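Local coordinates for putative glutathione S-transferase (Sinorhizobium meliloti, PDB 4MDC), which probably conjugates glutathione to electrophilic compounds as a homodimeric glutathione transferase, at residues S180-L184 against A185-I189. Numbering follows the deposited sequence.
Sequences SRPWL and AGDRI
The carbonyl O of Gly186 receives the backbone N of Trp183 at 2.9 Å, the donor lying almost in line with the C=O bond. The return bond, from Gly186 N to Trp183 O, is 3.1 Å long, its donor well above the carbonyl plane. Together they make Trp183 and Gly186 an antiparallel hydrogen-bonded pair closing a type I beta turn, with Leu184 and Ala185 at its corners. Glycine suits the last position: at its backbone angles (phi 139°, psi -137°) a beta carbon would jam against the preceding carbonyl oxygen.

A long, charged arginine suits position 181, because its chain, extended from CG to NE, carries Arg181 NH1 both to Leu184 O, at 2.8 Å in the carbonyl plane, and to a salt bridge with Glu116. The compact ring of Pro182 makes van der Waals contact through CD with Gly186 O (3.4 Å) and through CG with Asp187 OD1 (3.7 Å), bringing no N-H donor to these oxygens.

Beyond the turn the chain runs across one face of the indole of Trp183. With CG anti to the carbonyl carbon (chi1 -61°), the ring meets the peptide between Arg188 and Ile189, Ile189 N lying 3.4 Å from its plane. Ile189 CB makes a CH-pi contact 3.9 Å from the centroid of the six-membered ring; Ile189 CG1 lies against Trp183 CE3 and CZ3, and its CD1 against CZ3. Arg223 adds a cation-pi contact. A broad, flat aromatic spans both peptide and branched side chain; an alanine here would probably uncover that peptide and leave Ile189 and Arg223 without their aromatic surface.

This loop joins helix 167-180 to helix 191-205 in the C-terminal, all-helical GST domain. Leu184 N bonds Asp193 OD1 in the second of these, while the Leu184 side chain reaches Trp220 of helix 215-225 and, like Ala185, Leu120 of helix 111-145.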
ATOM      1  N   SER B 180     -10.868 -22.082  -7.401  1.00 25.01           N
ATOM      2  CA  SER B 180     -11.923 -22.193  -6.409  1.00 25.54           C
ATOM      3  C   SER B 180     -13.090 -21.197  -6.567  1.00 25.54           C
ATOM      4  O   SER B 180     -14.080 -21.261  -5.813  1.00 24.33           O
ATOM      5  CB  SER B 180     -11.331 -22.114  -4.991  1.00 26.88           C
ATOM      6  OG  SER B 180     -10.732 -20.869  -4.733  1.00 25.64           O
ATOM      7  N   ARG B 181     -12.930 -20.246  -7.475  1.00 22.68           N
ATOM      8  CA  ARG B 181     -13.887 -19.179  -7.760  1.00 24.04           C
ATOM      9  C   ARG B 181     -13.933 -18.890  -9.269  1.00 22.36           C
ATOM     10  O   ARG B 181     -12.937 -19.155  -9.981  1.00 22.62           O
ATOM     11  CB  ARG B 181     -13.482 -17.879  -7.054  1.00 25.58           C
ATOM     12  CG  ARG B 181     -13.158 -18.012  -5.590  1.00 27.39           C
ATOM     13  CD  ARG B 181     -12.383 -16.830  -5.055  1.00 29.11           C
ATOM     14  NE  ARG B 181     -12.236 -16.882  -3.582  1.00 29.86           N
ATOM     15  CZ  ARG B 181     -11.801 -15.875  -2.809  1.00 29.27           C
ATOM     16  NH1 ARG B 181     -11.475 -14.701  -3.330  1.00 26.57           N
ATOM     17  NH2 ARG B 181     -11.725 -16.043  -1.487  1.00 31.11           N
ATOM     18  N   PRO B 182     -15.006 -18.277  -9.757  1.00 22.64           N
ATOM     19  CA  PRO B 182     -15.072 -17.997 -11.190  1.00 22.75           C
ATOM     20  C   PRO B 182     -14.087 -16.925 -11.634  1.00 21.50           C
ATOM     21  O   PRO B 182     -13.539 -17.025 -12.742  1.00 21.84           O
ATOM     22  CB  PRO B 182     -16.520 -17.552 -11.462  1.00 23.86           C
ATOM     23  CG  PRO B 182     -17.276 -17.924 -10.235  1.00 25.05           C
ATOM     24  CD  PRO B 182     -16.302 -18.077  -9.090  1.00 23.80           C
ATOM     25  N   TRP B 183     -13.885 -15.915 -10.789  1.00 20.88           N
ATOM     26  CA  TRP B 183     -12.842 -14.884 -10.988  1.00 20.32           C
ATOM     27  C   TRP B 183     -12.145 -14.736  -9.603  1.00 19.71           C
ATOM     28  O   TRP B 183     -12.645 -15.307  -8.620  1.00 19.83           O
ATOM     29  CB  TRP B 183     -13.462 -13.571 -11.425  1.00 20.53           C
ATOM     30  CG  TRP B 183     -14.192 -13.652 -12.723  1.00 21.85           C
ATOM     31  CD1 TRP B 183     -15.510 -14.020 -12.898  1.00 23.80           C
ATOM     32  CD2 TRP B 183     -13.649 -13.423 -14.032  1.00 22.76           C
ATOM     33  NE1 TRP B 183     -15.809 -13.992 -14.241  1.00 24.79           N
ATOM     34  CE2 TRP B 183     -14.679 -13.638 -14.956  1.00 24.24           C
ATOM     35  CE3 TRP B 183     -12.391 -13.031 -14.506  1.00 22.50           C
ATOM     36  CZ2 TRP B 183     -14.484 -13.462 -16.354  1.00 24.98           C
ATOM     37  CZ3 TRP B 183     -12.192 -12.877 -15.885  1.00 22.86           C
ATOM     38  CH2 TRP B 183     -13.231 -13.100 -16.792  1.00 23.29           C
ATOM     39  N   LEU B 184     -11.047 -13.998  -9.493  1.00 17.53           N
ATOM     40  CA  LEU B 184     -10.232 -14.083  -8.264  1.00 17.04           C
ATOM     41  C   LEU B 184     -10.953 -13.619  -6.996  1.00 18.43           C
ATOM     42  O   LEU B 184     -10.787 -14.259  -5.991  1.00 18.49           O
ATOM     43  CB  LEU B 184      -8.921 -13.371  -8.368  1.00 17.40           C
ATOM     44  CG  LEU B 184      -7.947 -13.810  -9.463  1.00 15.94           C
ATOM     45  CD1 LEU B 184      -6.594 -13.125  -9.267  1.00 15.80           C
ATOM     46  CD2 LEU B 184      -7.813 -15.330  -9.630  1.00 16.95           C
ATOM     47  N   ALA B 185     -11.821 -12.636  -7.129  1.00 18.91           N
ATOM     48  CA  ALA B 185     -12.570 -12.087  -5.989  1.00 21.25           C
ATOM     49  C   ALA B 185     -13.936 -12.648  -5.810  1.00 23.33           C
ATOM     50  O   ALA B 185     -14.655 -12.258  -4.856  1.00 25.07           O
ATOM     51  CB  ALA B 185     -12.708 -10.585  -6.122  1.00 21.49           C
ATOM     52  N   GLY B 186     -14.362 -13.545  -6.688  1.00 23.85           N
ATOM     53  CA  GLY B 186     -15.723 -14.022  -6.641  1.00 25.42           C
ATOM     54  C   GLY B 186     -16.366 -14.176  -8.009  1.00 26.14           C
ATOM     55  O   GLY B 186     -15.734 -14.678  -8.966  1.00 23.94           O
ATOM     56  N   ASP B 187     -17.617 -13.734  -8.103  1.00 25.77           N
ATOM     57  CA  ASP B 187     -18.462 -14.128  -9.210  1.00 27.32           C
ATOM     58  C   ASP B 187     -18.343 -13.256 -10.486  1.00 27.20           C
ATOM     59  O   ASP B 187     -18.867 -13.619 -11.516  1.00 26.98           O
ATOM     60  CB  ASP B 187     -19.908 -14.272  -8.717  1.00 30.69           C
ATOM     61  CG  ASP B 187     -20.067 -15.421  -7.704  1.00 32.22           C
ATOM     62  OD1 ASP B 187     -19.143 -16.266  -7.512  1.00 32.66           O
ATOM     63  OD2 ASP B 187     -21.170 -15.544  -7.139  1.00 36.05           O
ATOM     64  N   ARG B 188     -17.596 -12.154 -10.448  1.00 26.39           N
ATOM     65  CA  ARG B 188     -17.320 -11.370 -11.694  1.00 27.51           C
ATOM     66  C   ARG B 188     -15.931 -10.807 -11.742  1.00 23.98           C
ATOM     67  O   ARG B 188     -15.232 -10.713 -10.712  1.00 23.35           O
ATOM     68  CB  ARG B 188     -18.313 -10.249 -11.945  1.00 32.24           C
ATOM     69  CG  ARG B 188     -18.584  -9.474 -10.712  1.00 36.14           C
ATOM     70  CD  ARG B 188     -19.738  -8.481 -10.930  1.00 42.73           C
ATOM     71  NE  ARG B 188     -19.318  -7.212 -10.331  1.00 47.15           N
ATOM     72  CZ  ARG B 188     -20.104  -6.155 -10.118  1.00 49.51           C
ATOM     73  NH1 ARG B 188     -21.400  -6.190 -10.412  1.00 51.44           N
ATOM     74  NH2 ARG B 188     -19.561  -5.063  -9.593  1.00 49.42           N
ATOM     75  N   ILE B 189     -15.497 -10.443 -12.944  1.00 21.79           N
ATOM     76  CA  ILE B 189     -14.194  -9.832 -13.110  1.00 20.08           C
ATOM     77  C   ILE B 189     -14.134  -8.534 -12.261  1.00 18.94           C
ATOM     78  O   ILE B 189     -15.136  -7.791 -12.097  1.00 20.08           O
ATOM     79  CB  ILE B 189     -13.872  -9.523 -14.582  1.00 20.35           C
ATOM     80  CG1 ILE B 189     -12.382  -9.167 -14.731  1.00 21.00           C
ATOM     81  CG2 ILE B 189     -14.763  -8.436 -15.195  1.00 20.76           C
ATOM     82  CD1 ILE B 189     -11.918  -8.957 -16.169  1.00 22.19           C
TER